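Proline dehydrogenase (PDB 3HAZ) probably oxidises proline to glutamate, joining an FAD-dependent proline dehydrogenase and an NAD-dependent 1-pyrroline-5-carboxylate dehydrogenase in one bifunctional chain. Local coordinates at residues Q580-L585 / F617-A622; R650-A655 / G677-A682; C868-H873 / F888-H893. All coordinates share one frame; numbering follows the deposited sequence.

All three contacts lie in the aldehyde dehydrogenase part of the chain: contact 1 packs Ala-582 against Cys-618 and Arg-619 of a second helix, contact 2 pairs two parallel strands, and contact 3 pairs the starts of two parallel strands next to a turn at Pro-890. Contacts 1 and 2 are neighbours, their centres about 18 Å apart, and helix 664-675 touches both. Contact 3 stands apart, its centre about 34 Å from that of contact 1 and about 36 Å from that of contact 2. Bound NAD relates contacts 2 and 3: the side chain of Val-654 comes within about 7 Å of it, and Phe-888 lies against its nicotinamide ribose. Contact 1 is remote from the annotated sites.

Contact 1 (Q580-L585 / F617-A622); sequences QAAHLL and FCRYYA
One face of the Arg-619 guanidinium is covered by the methyl of Ala-582, whose CB sits 3.4 Å above the plane and is displaced toward the rim; the backbone N of His-583 lies obliquely to it, 3.9 Å from Arg-619 NH2, without a hydrogen bond. This is antiparallel helix-helix packing in the aldehyde dehydrogenase part of the chain: the axes of segments 580-585 and 617-622, parts of helices 571-587 and 604-629, lie at 165° and approach to 8.6 Å. The Ala-582 side chain points toward the partner helix and, being a single methyl, leaves room for Arg-619 to lie over it. The arginine is extended from CG to NE, so that its aliphatic part and flat end share one methyl; Ala-582 CB is 3.5 Å from Arg-619 CG. The charged end belongs to a salt bridge between NH1 and Glu-586, which lies just beyond segment 580-585 and thus ties the arginine to the facing helix. Beside this polar border the contact is apolar, with helices 664-675 and 689-702 packing against it. Cys-618 CB meets Ala-582 CB at 3.9 Å, while its SG, turned beside the backbone N (chi1 -65°), lies 4.1 Å from Leu-585 CD1 and 4.2 Å from Ala-581 CB.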
loop_
_atom_site.group_PDB
_atom_site.type_symbol
_atom_site.label_atom_id
_atom_site.label_comp_id
_atom_site.label_asym_id
_atom_site.label_seq_id
_atom_site.Cartn_x
_atom_site.Cartn_y
_atom_site.Cartn_z
ATOM N N GLN A 580 -16.803 20.419 -24.297
ATOM C CA GLN A 580 -16.490 21.226 -25.472
ATOM C C GLN A 580 -17.286 22.531 -25.425
ATOM O O GLN A 580 -16.816 23.575 -25.876
ATOM C CB GLN A 580 -16.764 20.444 -26.766
ATOM C CG GLN A 580 -16.622 21.251 -28.057
ATOM C CD GLN A 580 -15.209 21.759 -28.293
ATOM O OE1 GLN A 580 -14.280 21.403 -27.571
ATOM N NE2 GLN A 580 -15.044 22.595 -29.313
ATOM N N ALA A 581 -18.488 22.470 -24.860
ATOM C CA ALA A 581 -19.316 23.659 -24.690
ATOM C C ALA A 581 -18.644 24.644 -23.734
ATOM O O ALA A 581 -18.568 25.845 -24.005
ATOM C CB ALA A 581 -20.696 23.276 -24.180
ATOM N N ALA A 582 -18.154 24.128 -22.612
ATOM C CA ALA A 582 -17.379 24.941 -21.678
ATOM C C ALA A 582 -16.212 25.604 -22.400
ATOM O O ALA A 582 -15.976 26.802 -22.250
ATOM C CB ALA A 582 -16.874 24.089 -20.515
ATOM N N HIS A 583 -15.490 24.823 -23.194
ATOM C CA HIS A 583 -14.369 25.360 -23.957
ATOM C C HIS A 583 -14.781 26.522 -24.871
ATOM O O HIS A 583 -14.097 27.543 -24.946
ATOM C CB HIS A 583 -13.703 24.257 -24.779
ATOM C CG HIS A 583 -12.695 24.766 -25.759
ATOM N ND1 HIS A 583 -11.451 25.221 -25.376
ATOM C CD2 HIS A 583 -12.750 24.903 -27.104
ATOM C CE1 HIS A 583 -10.782 25.613 -26.445
ATOM N NE2 HIS A 583 -11.547 25.429 -27.507
ATOM N N LEU A 584 -15.903 26.363 -25.563
ATOM C CA LEU A 584 -16.360 27.373 -26.516
ATOM C C LEU A 584 -16.838 28.634 -25.785
ATOM O O LEU A 584 -16.626 29.755 -26.248
ATOM C CB LEU A 584 -17.456 26.802 -27.429
ATOM C CG LEU A 584 -17.011 25.717 -28.430
ATOM C CD1 LEU A 584 -18.191 25.096 -29.174
ATOM C CD2 LEU A 584 -15.976 26.252 -29.428
ATOM N N LEU A 585 -17.473 28.436 -24.635
ATOM C CA LEU A 585 -17.944 29.541 -23.808
ATOM C C LEU A 585 -16.815 30.482 -23.407
ATOM O O LEU A 585 -16.906 31.693 -23.602
ATOM C CB LEU A 585 -18.630 28.999 -22.553
ATOM C CG LEU A 585 -20.046 28.478 -22.780
ATOM C CD1 LEU A 585 -20.539 27.694 -21.576
ATOM C CD2 LEU A 585 -20.979 29.629 -23.102
ATOM N N PHE A 617 -20.768 24.950 -14.851
ATOM C CA PHE A 617 -21.885 24.013 -14.888
ATOM C C PHE A 617 -21.590 22.873 -15.865
ATOM O O PHE A 617 -21.787 21.703 -15.546
ATOM C CB PHE A 617 -23.183 24.704 -15.300
ATOM C CG PHE A 617 -23.990 25.239 -14.146
ATOM C CD1 PHE A 617 -24.435 26.553 -14.149
ATOM C CD2 PHE A 617 -24.314 24.430 -13.073
ATOM C CE1 PHE A 617 -25.180 27.049 -13.099
ATOM C CE2 PHE A 617 -25.052 24.921 -12.019
ATOM C CZ PHE A 617 -25.489 26.230 -12.032
ATOM N N CYS A 618 -21.112 23.225 -17.057
ATOM C CA CYS A 618 -20.825 22.235 -18.090
ATOM C C CYS A 618 -19.776 21.220 -17.636
ATOM O O CYS A 618 -19.957 20.009 -17.796
ATOM C CB CYS A 618 -20.370 22.918 -19.381
ATOM S SG CYS A 618 -21.625 23.945 -20.180
ATOM N N ARG A 619 -18.679 21.712 -17.073
ATOM C CA ARG A 619 -17.586 20.828 -16.679
ATOM C C ARG A 619 -17.959 19.979 -15.470
ATOM O O ARG A 619 -17.617 18.808 -15.399
ATOM C CB ARG A 619 -16.306 21.624 -16.412
ATOM C CG ARG A 619 -15.799 22.388 -17.625
ATOM C CD ARG A 619 -14.330 22.763 -17.501
ATOM N NE ARG A 619 -13.877 23.485 -18.688
ATOM C CZ ARG A 619 -13.832 24.811 -18.782
ATOM N NH1 ARG A 619 -14.198 25.562 -17.750
ATOM N NH2 ARG A 619 -13.420 25.384 -19.905
ATOM N N TYR A 620 -18.680 20.574 -14.529
ATOM C CA TYR A 620 -19.090 19.864 -13.328
ATOM C C TYR A 620 -20.134 18.782 -13.623
ATOM O O TYR A 620 -20.007 17.644 -13.165
ATOM C CB TYR A 620 -19.619 20.839 -12.273
ATOM C CG TYR A 620 -20.101 20.136 -11.024
ATOM C CD1 TYR A 620 -19.199 19.587 -10.117
ATOM C CD2 TYR A 620 -21.455 19.999 -10.765
ATOM C CE1 TYR A 620 -19.643 18.932 -8.971
ATOM C CE2 TYR A 620 -21.905 19.346 -9.629
ATOM C CZ TYR A 620 -20.996 18.815 -8.740
ATOM O OH TYR A 620 -21.459 18.165 -7.621
ATOM N N TYR A 621 -21.168 19.128 -14.384
ATOM C CA TYR A 621 -22.140 18.109 -14.770
ATOM C C TYR A 621 -21.499 17.038 -15.659
ATOM O O TYR A 621 -21.870 15.860 -15.600
ATOM C CB TYR A 621 -23.380 18.727 -15.429
ATOM C CG TYR A 621 -24.196 19.564 -14.469
ATOM C CD1 TYR A 621 -24.246 19.245 -13.116
ATOM C CD2 TYR A 621 -24.922 20.664 -14.914
ATOM C CE1 TYR A 621 -24.982 20.010 -12.225
ATOM C CE2 TYR A 621 -25.666 21.431 -14.033
ATOM C CZ TYR A 621 -25.689 21.101 -12.689
ATOM O OH TYR A 621 -26.425 21.859 -11.805
ATOM N N ALA A 622 -20.526 17.433 -16.475
ATOM C CA ALA A 622 -19.832 16.437 -17.286
ATOM C C ALA A 622 -19.117 15.458 -16.364
ATOM O O ALA A 622 -19.174 14.244 -16.565
ATOM C CB ALA A 622 -18.854 17.092 -18.252
#

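Contact 2 (R650-A655 / G677-A682)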
loop_
_atom_site.group_PDB
_atom_site.type_symbol
_atom_site.label_atom_id
_atom_site.label_comp_id
_atom_site.label_asym_id
_atom_site.label_seq_id
_atom_site.Cartn_x
_atom_site.Cartn_y
_atom_site.Cartn_z
ATOM N N ARG A 650 -34.919 9.886 -18.780
ATOM C CA ARG A 650 -36.343 9.699 -18.520
ATOM C C ARG A 650 -37.185 9.876 -19.776
ATOM O O ARG A 650 -38.201 9.206 -19.943
ATOM C CB ARG A 650 -36.824 10.684 -17.449
ATOM C CG ARG A 650 -36.382 10.341 -16.039
ATOM C CD ARG A 650 -36.928 11.341 -15.024
ATOM N NE ARG A 650 -36.774 10.840 -13.661
ATOM C CZ ARG A 650 -37.632 10.012 -13.073
ATOM N NH1 ARG A 650 -38.715 9.609 -13.722
ATOM N NH2 ARG A 650 -37.413 9.592 -11.834
ATOM N N GLY A 651 -36.761 10.793 -20.642
ATOM C CA GLY A 651 -37.530 11.160 -21.820
ATOM C C GLY A 651 -37.257 12.598 -22.223
ATOM O O GLY A 651 -36.102 13.019 -22.282
ATOM N N VAL A 652 -38.318 13.350 -22.505
ATOM C CA VAL A 652 -38.184 14.755 -22.867
ATOM C C VAL A 652 -38.339 15.655 -21.650
ATOM O O VAL A 652 -39.392 15.678 -21.015
ATOM C CB VAL A 652 -39.252 15.205 -23.887
ATOM C CG1 VAL A 652 -39.165 16.709 -24.089
ATOM C CG2 VAL A 652 -39.089 14.474 -25.210
ATOM N N PHE A 653 -37.295 16.406 -21.331
ATOM C CA PHE A 653 -37.410 17.402 -20.278
ATOM C C PHE A 653 -37.762 18.759 -20.853
ATOM O O PHE A 653 -37.242 19.167 -21.897
ATOM C CB PHE A 653 -36.124 17.498 -19.456
ATOM C CG PHE A 653 -36.214 16.830 -18.113
ATOM C CD1 PHE A 653 -36.509 17.574 -16.975
ATOM C CD2 PHE A 653 -36.006 15.469 -17.982
ATOM C CE1 PHE A 653 -36.593 16.962 -15.733
ATOM C CE2 PHE A 653 -36.083 14.851 -16.740
ATOM C CZ PHE A 653 -36.374 15.601 -15.615
ATOM N N VAL A 654 -38.673 19.435 -20.167
ATOM C CA VAL A 654 -38.966 20.837 -20.423
ATOM C C VAL A 654 -38.141 21.672 -19.449
ATOM O O VAL A 654 -38.233 21.485 -18.239
ATOM C CB VAL A 654 -40.462 21.124 -20.212
ATOM C CG1 VAL A 654 -40.762 22.616 -20.339
ATOM C CG2 VAL A 654 -41.291 20.311 -21.193
ATOM N N ALA A 655 -37.312 22.568 -19.980
ATOM C CA ALA A 655 -36.502 23.454 -19.154
ATOM C C ALA A 655 -37.007 24.885 -19.267
ATOM O O ALA A 655 -37.094 25.437 -20.366
ATOM C CB ALA A 655 -35.039 23.375 -19.554
ATOM N N GLY A 677 -29.190 12.024 -20.139
ATOM C CA GLY A 677 -29.648 11.230 -21.265
ATOM C C GLY A 677 -31.035 11.608 -21.759
ATOM O O GLY A 677 -31.660 10.864 -22.509
ATOM N N ASN A 678 -31.524 12.763 -21.325
ATOM C CA ASN A 678 -32.808 13.277 -21.787
ATOM C C ASN A 678 -32.644 14.194 -22.983
ATOM O O ASN A 678 -31.622 14.864 -23.122
ATOM C CB ASN A 678 -33.474 14.084 -20.679
ATOM C CG ASN A 678 -33.639 13.297 -19.407
ATOM O OD1 ASN A 678 -34.546 12.477 -19.297
ATOM N ND2 ASN A 678 -32.770 13.556 -18.422
ATOM N N SER A 679 -33.653 14.234 -23.847
ATOM C CA SER A 679 -33.736 15.319 -24.813
ATOM C C SER A 679 -34.407 16.493 -24.106
ATOM O O SER A 679 -35.040 16.317 -23.058
ATOM C CB SER A 679 -34.510 14.898 -26.068
ATOM O OG SER A 679 -35.828 14.500 -25.749
ATOM N N VAL A 680 -34.258 17.691 -24.655
ATOM C CA VAL A 680 -34.752 18.877 -23.974
ATOM C C VAL A 680 -35.477 19.856 -24.895
ATOM O O VAL A 680 -35.035 20.125 -26.016
ATOM C CB VAL A 680 -33.599 19.618 -23.259
ATOM C CG1 VAL A 680 -34.125 20.824 -22.501
ATOM C CG2 VAL A 680 -32.867 18.671 -22.319
ATOM N N VAL A 681 -36.606 20.364 -24.416
ATOM C CA VAL A 681 -37.221 21.549 -24.996
ATOM C C VAL A 681 -37.079 22.673 -23.975
ATOM O O VAL A 681 -37.591 22.578 -22.856
ATOM C CB VAL A 681 -38.705 21.325 -25.357
ATOM C CG1 VAL A 681 -39.332 22.626 -25.849
ATOM C CG2 VAL A 681 -38.835 20.233 -26.422
ATOM N N ALA A 682 -36.363 23.724 -24.356
ATOM C CA ALA A 682 -36.047 24.819 -23.442
ATOM C C ALA A 682 -36.805 26.088 -23.807
ATOM O O ALA A 682 -36.802 26.509 -24.966
ATOM C CB ALA A 682 -34.545 25.090 -23.452
#
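The beta-alpha-beta unit of strand 641-656, helix 664-675 and strand 679-683 brings Phe-653 beside Val-680 in a parallel ladder that runs from Val-652/Ser-679 to Ala-655/Ala-682, within the NAD-binding part of the aldehyde dehydrogenase fold. Three sound backbone bonds carry it: Phe-653 N to Ser-679 O (2.8 Å), Val-681 N to Phe-653 O (2.9 Å) and Ala-655 N to Val-681 O (2.9 Å). The bond from Ser-679 N to Gly-651 O is weak. Side chains alternate between two layers. Phe-653, Val-680 and Ala-682 face the crossover helix 664-675, whereas Val-652, Ser-679 and Val-681 meet helix 549-567. In the latter layer Ser-679 OG lies between its backbone N and carbonyl carbon (chi1 60°), 3.3 Å from Val-652 CG2, and bonds to Ala-559 O. Just before the first bridge of the ladder Asn-678 turns its amide toward segment 650-655. Its OD1 accepts from Arg-650 N at 2.7 Å and from Gly-651 N at 3.1 Å, the second donor lying in the carbonyl plane and the first tilted 33° from it. The Phe-653 ring lies by this amide, CD2 3.5 Å from Asn-678 CG, with the planes 65° apart. Since ND2 also bonds to the carbonyls of Phe-977 and Ala-673, both ends of the buried amide are engaged, which fixes its rotation.

Contact 3 (C868-H873 / F888-H893); sequences CFVAPH and FGPILH. With NAD (nicotinamide-adenine-dinucleotide), chain D.
The carbonyl oxygen of Pro-890 is gripped by two groups of the facing segment: His-873 N donates to Pro-890 O at 2.9 Å, and the CA-H of Pro-872 approaches the same oxygen, with CA 3.2 Å off. His-873 O in turn accepts from Leu-892 N at 2.8 Å, with Ile-891 CA as a longer approach at 3.6 Å. These interactions start the parallel pairing of strands 873-876 and 891-897, with His-873 opposite Ile-891. Helix 839-855 covers the face carrying His-873 and Ile-891, both of which touch its Ile-849, while Phe-787 of helix 775-787 meets Pro-872 and Leu-892; both strands belong to a mixed sheet of the aldehyde dehydrogenase fold. Just before its strand the chain bends at Pro-890, the centre of an inverse gamma turn closed by a weak bond from Ile-891 N to Gly-889 O. The bend places the proline ring against segment 868-873: Pro-890 CG comes within 3.1 Å of Val-870 O, a tight approach. Val-870 CG1 stands anti to the backbone N (chi1 179°), which brings it to 4.1 Å from Pro-890 CD, the two side chains crossing at about a right angle. Within its own segment His-873 ND1 donates to Ala-871 O at 2.8 Å; the oxygen lies in the imidazole plane, but the donor stands above the carbonyl plane, 47° out of it. At the other end of the bend Phe-888 enters the NAD pocket. C5D of the nicotinamide ribose lies over one face of its ring, offset toward the rim, while Phe-888 CE1 approaches NAD O2D to 3.5 Å. Glu-886, two residues earlier, hydrogen-bonds to the same cofactor through OE1.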
loop_
_atom_site.group_PDB
_atom_site.type_symbol
_atom_site.label_atom_id
_atom_site.label_comp_id
_atom_site.label_asym_id
_atom_site.label_seq_id
_atom_site.Cartn_x
_atom_site.Cartn_y
_atom_site.Cartn_z
ATOM N N CYS A 868 -34.982 52.818 -16.596
ATOM C CA CYS A 868 -35.320 51.628 -15.818
ATOM C C CYS A 868 -34.342 51.398 -14.671
ATOM O O CYS A 868 -33.757 50.321 -14.556
ATOM C CB CYS A 868 -35.368 50.379 -16.712
ATOM S SG CYS A 868 -37.013 49.937 -17.320
ATOM N N PHE A 869 -34.166 52.410 -13.829
ATOM C CA PHE A 869 -33.269 52.296 -12.690
ATOM C C PHE A 869 -34.023 52.383 -11.373
ATOM O O PHE A 869 -34.966 53.166 -11.230
ATOM C CB PHE A 869 -32.201 53.389 -12.740
ATOM C CG PHE A 869 -31.225 53.232 -13.864
ATOM C CD1 PHE A 869 -31.468 53.817 -15.097
ATOM C CD2 PHE A 869 -30.064 52.503 -13.690
ATOM C CE1 PHE A 869 -30.569 53.673 -16.137
ATOM C CE2 PHE A 869 -29.160 52.354 -14.723
ATOM C CZ PHE A 869 -29.410 52.939 -15.948
ATOM N N VAL A 870 -33.598 51.566 -10.415
ATOM C CA VAL A 870 -34.026 51.705 -9.028
ATOM C C VAL A 870 -32.793 51.705 -8.121
ATOM O O VAL A 870 -32.003 50.768 -8.145
ATOM C CB VAL A 870 -34.975 50.573 -8.610
ATOM C CG1 VAL A 870 -35.374 50.735 -7.155
ATOM C CG2 VAL A 870 -36.209 50.565 -9.502
ATOM N N ALA A 871 -32.624 52.765 -7.337
ATOM C CA ALA A 871 -31.462 52.901 -6.467
ATOM C C ALA A 871 -31.608 52.075 -5.189
ATOM O O ALA A 871 -32.714 51.694 -4.811
ATOM C CB ALA A 871 -31.221 54.382 -6.125
ATOM N N PRO A 872 -30.484 51.793 -4.518
ATOM C CA PRO A 872 -30.542 51.125 -3.216
ATOM C C PRO A 872 -31.435 51.881 -2.231
ATOM O O PRO A 872 -31.418 53.112 -2.155
ATOM C CB PRO A 872 -29.081 51.145 -2.748
ATOM C CG PRO A 872 -28.295 51.149 -4.024
ATOM C CD PRO A 872 -29.095 52.015 -4.962
ATOM N N HIS A 873 -32.242 51.131 -1.496
ATOM C CA HIS A 873 -33.088 51.703 -0.468
ATOM C C HIS A 873 -32.889 50.902 0.804
ATOM O O HIS A 873 -32.715 49.686 0.757
ATOM C CB HIS A 873 -34.562 51.656 -0.887
ATOM C CG HIS A 873 -34.971 52.762 -1.811
ATOM N ND1 HIS A 873 -34.615 52.793 -3.142
ATOM C CD2 HIS A 873 -35.726 53.867 -1.599
ATOM C CE1 HIS A 873 -35.121 53.873 -3.709
ATOM N NE2 HIS A 873 -35.798 54.543 -2.794
ATOM N N PHE A 888 -37.956 41.945 -5.561
ATOM C CA PHE A 888 -36.793 41.562 -6.362
ATOM C C PHE A 888 -35.989 42.767 -6.852
ATOM O O PHE A 888 -35.887 43.011 -8.052
ATOM C CB PHE A 888 -37.231 40.670 -7.543
ATOM C CG PHE A 888 -36.216 39.615 -7.918
ATOM C CD1 PHE A 888 -35.943 38.564 -7.058
ATOM C CD2 PHE A 888 -35.534 39.683 -9.124
ATOM C CE1 PHE A 888 -35.004 37.597 -7.386
ATOM C CE2 PHE A 888 -34.594 38.721 -9.467
ATOM C CZ PHE A 888 -34.326 37.676 -8.595
ATOM N N GLY A 889 -35.411 43.513 -5.915
ATOM C CA GLY A 889 -34.652 44.703 -6.255
ATOM C C GLY A 889 -33.700 45.128 -5.156
ATOM O O GLY A 889 -33.537 44.418 -4.160
ATOM N N PRO A 890 -33.069 46.298 -5.330
ATOM C CA PRO A 890 -32.041 46.819 -4.413
ATOM C C PRO A 890 -32.663 47.394 -3.146
ATOM O O PRO A 890 -32.441 48.561 -2.850
ATOM C CB PRO A 890 -31.407 47.975 -5.199
ATOM C CG PRO A 890 -32.197 48.120 -6.491
ATOM C CD PRO A 890 -33.427 47.267 -6.380
ATOM N N ILE A 891 -33.421 46.594 -2.407
ATOM C CA ILE A 891 -34.174 47.122 -1.282
ATOM C C ILE A 891 -33.928 46.339 -0.001
ATOM O O ILE A 891 -34.432 45.227 0.173
ATOM C CB ILE A 891 -35.684 47.176 -1.599
ATOM C CG1 ILE A 891 -35.915 47.975 -2.886
ATOM C CG2 ILE A 891 -36.455 47.787 -0.424
ATOM C CD1 ILE A 891 -37.322 47.875 -3.432
ATOM N N LEU A 892 -33.145 46.934 0.896
ATOM C CA LEU A 892 -32.808 46.293 2.161
ATOM C C LEU A 892 -33.805 46.667 3.256
ATOM O O LEU A 892 -34.162 47.833 3.411
ATOM C CB LEU A 892 -31.393 46.687 2.594
ATOM C CG LEU A 892 -30.923 46.133 3.933
ATOM C CD1 LEU A 892 -30.711 44.625 3.820
ATOM C CD2 LEU A 892 -29.642 46.828 4.367
ATOM N N HIS A 893 -34.250 45.667 4.011
ATOM C CA HIS A 893 -35.071 45.906 5.187
ATOM C C HIS A 893 -34.257 45.520 6.416
ATOM O O HIS A 893 -33.544 44.516 6.396
ATOM C CB HIS A 893 -36.368 45.095 5.121
ATOM C CG HIS A 893 -37.120 45.266 3.841
ATOM N ND1 HIS A 893 -36.795 44.579 2.691
ATOM C CD2 HIS A 893 -38.173 46.057 3.521
ATOM C CE1 HIS A 893 -37.622 44.932 1.721
ATOM N NE2 HIS A 893 -38.466 45.828 2.198
HETATM P PA NAD D . -41.201 33.898 -13.290
HETATM O O1A NAD D . -42.095 32.914 -12.330
HETATM O O2A NAD D . -41.883 35.192 -13.449
HETATM O O5B NAD D . -41.047 33.144 -14.771
HETATM C C5B NAD D . -39.820 32.502 -15.094
HETATM C C4B NAD D . -39.987 31.537 -16.278
HETATM O O4B NAD D . -41.226 30.730 -16.262
HETATM C C3B NAD D . -40.061 32.222 -17.703
HETATM O O3B NAD D . -39.257 31.756 -18.744
HETATM C C2B NAD D . -41.569 32.361 -17.889
HETATM O O2B NAD D . -42.085 32.876 -19.096
HETATM C C1B NAD D . -42.008 31.046 -17.410
HETATM N N9A NAD D . -43.437 31.048 -17.063
HETATM C C8A NAD D . -44.191 32.106 -16.668
HETATM N N7A NAD D . -45.516 31.634 -16.432
HETATM C C5A NAD D . -45.539 30.246 -16.698
HETATM C C6A NAD D . -46.557 29.302 -16.632
HETATM N N6A NAD D . -47.891 29.707 -16.221
HETATM N N1A NAD D . -46.305 28.005 -16.947
HETATM C C2A NAD D . -45.032 27.624 -17.337
HETATM N N3A NAD D . -44.029 28.552 -17.403
HETATM C C4A NAD D . -44.285 29.868 -17.083
HETATM O O3 NAD D . -39.657 34.095 -12.661
HETATM P PN NAD D . -38.692 35.343 -13.216
HETATM O O1N NAD D . -39.551 36.769 -13.146
HETATM O O2N NAD D . -38.271 35.072 -14.592
HETATM O O5D NAD D . -37.336 35.482 -12.254
HETATM C C5D NAD D . -37.462 35.971 -10.926
HETATM C C4D NAD D . -37.752 34.853 -9.902
HETATM O O4D NAD D . -37.020 33.566 -10.096
HETATM C C3D NAD D . -37.629 35.136 -8.343
HETATM O O3D NAD D . -38.752 34.942 -7.517
HETATM C C2D NAD D . -36.329 34.363 -8.032
HETATM O O2D NAD D . -35.820 34.282 -6.715
HETATM C C1D NAD D . -36.512 33.148 -8.846
HETATM N N1N NAD D . -35.196 32.528 -9.049
HETATM C C2N NAD D . -34.767 31.521 -8.163
HETATM C C3N NAD D . -33.453 30.913 -8.347
HETATM C C7N NAD D . -32.989 29.805 -7.385
HETATM O O7N NAD D . -32.031 29.171 -7.653
HETATM N N7N NAD D . -33.799 29.452 -6.237
HETATM C C4N NAD D . -32.577 31.360 -9.458
HETATM C C5N NAD D . -33.006 32.356 -10.338
HETATM C C6N NAD D . -34.339 32.974 -10.157
#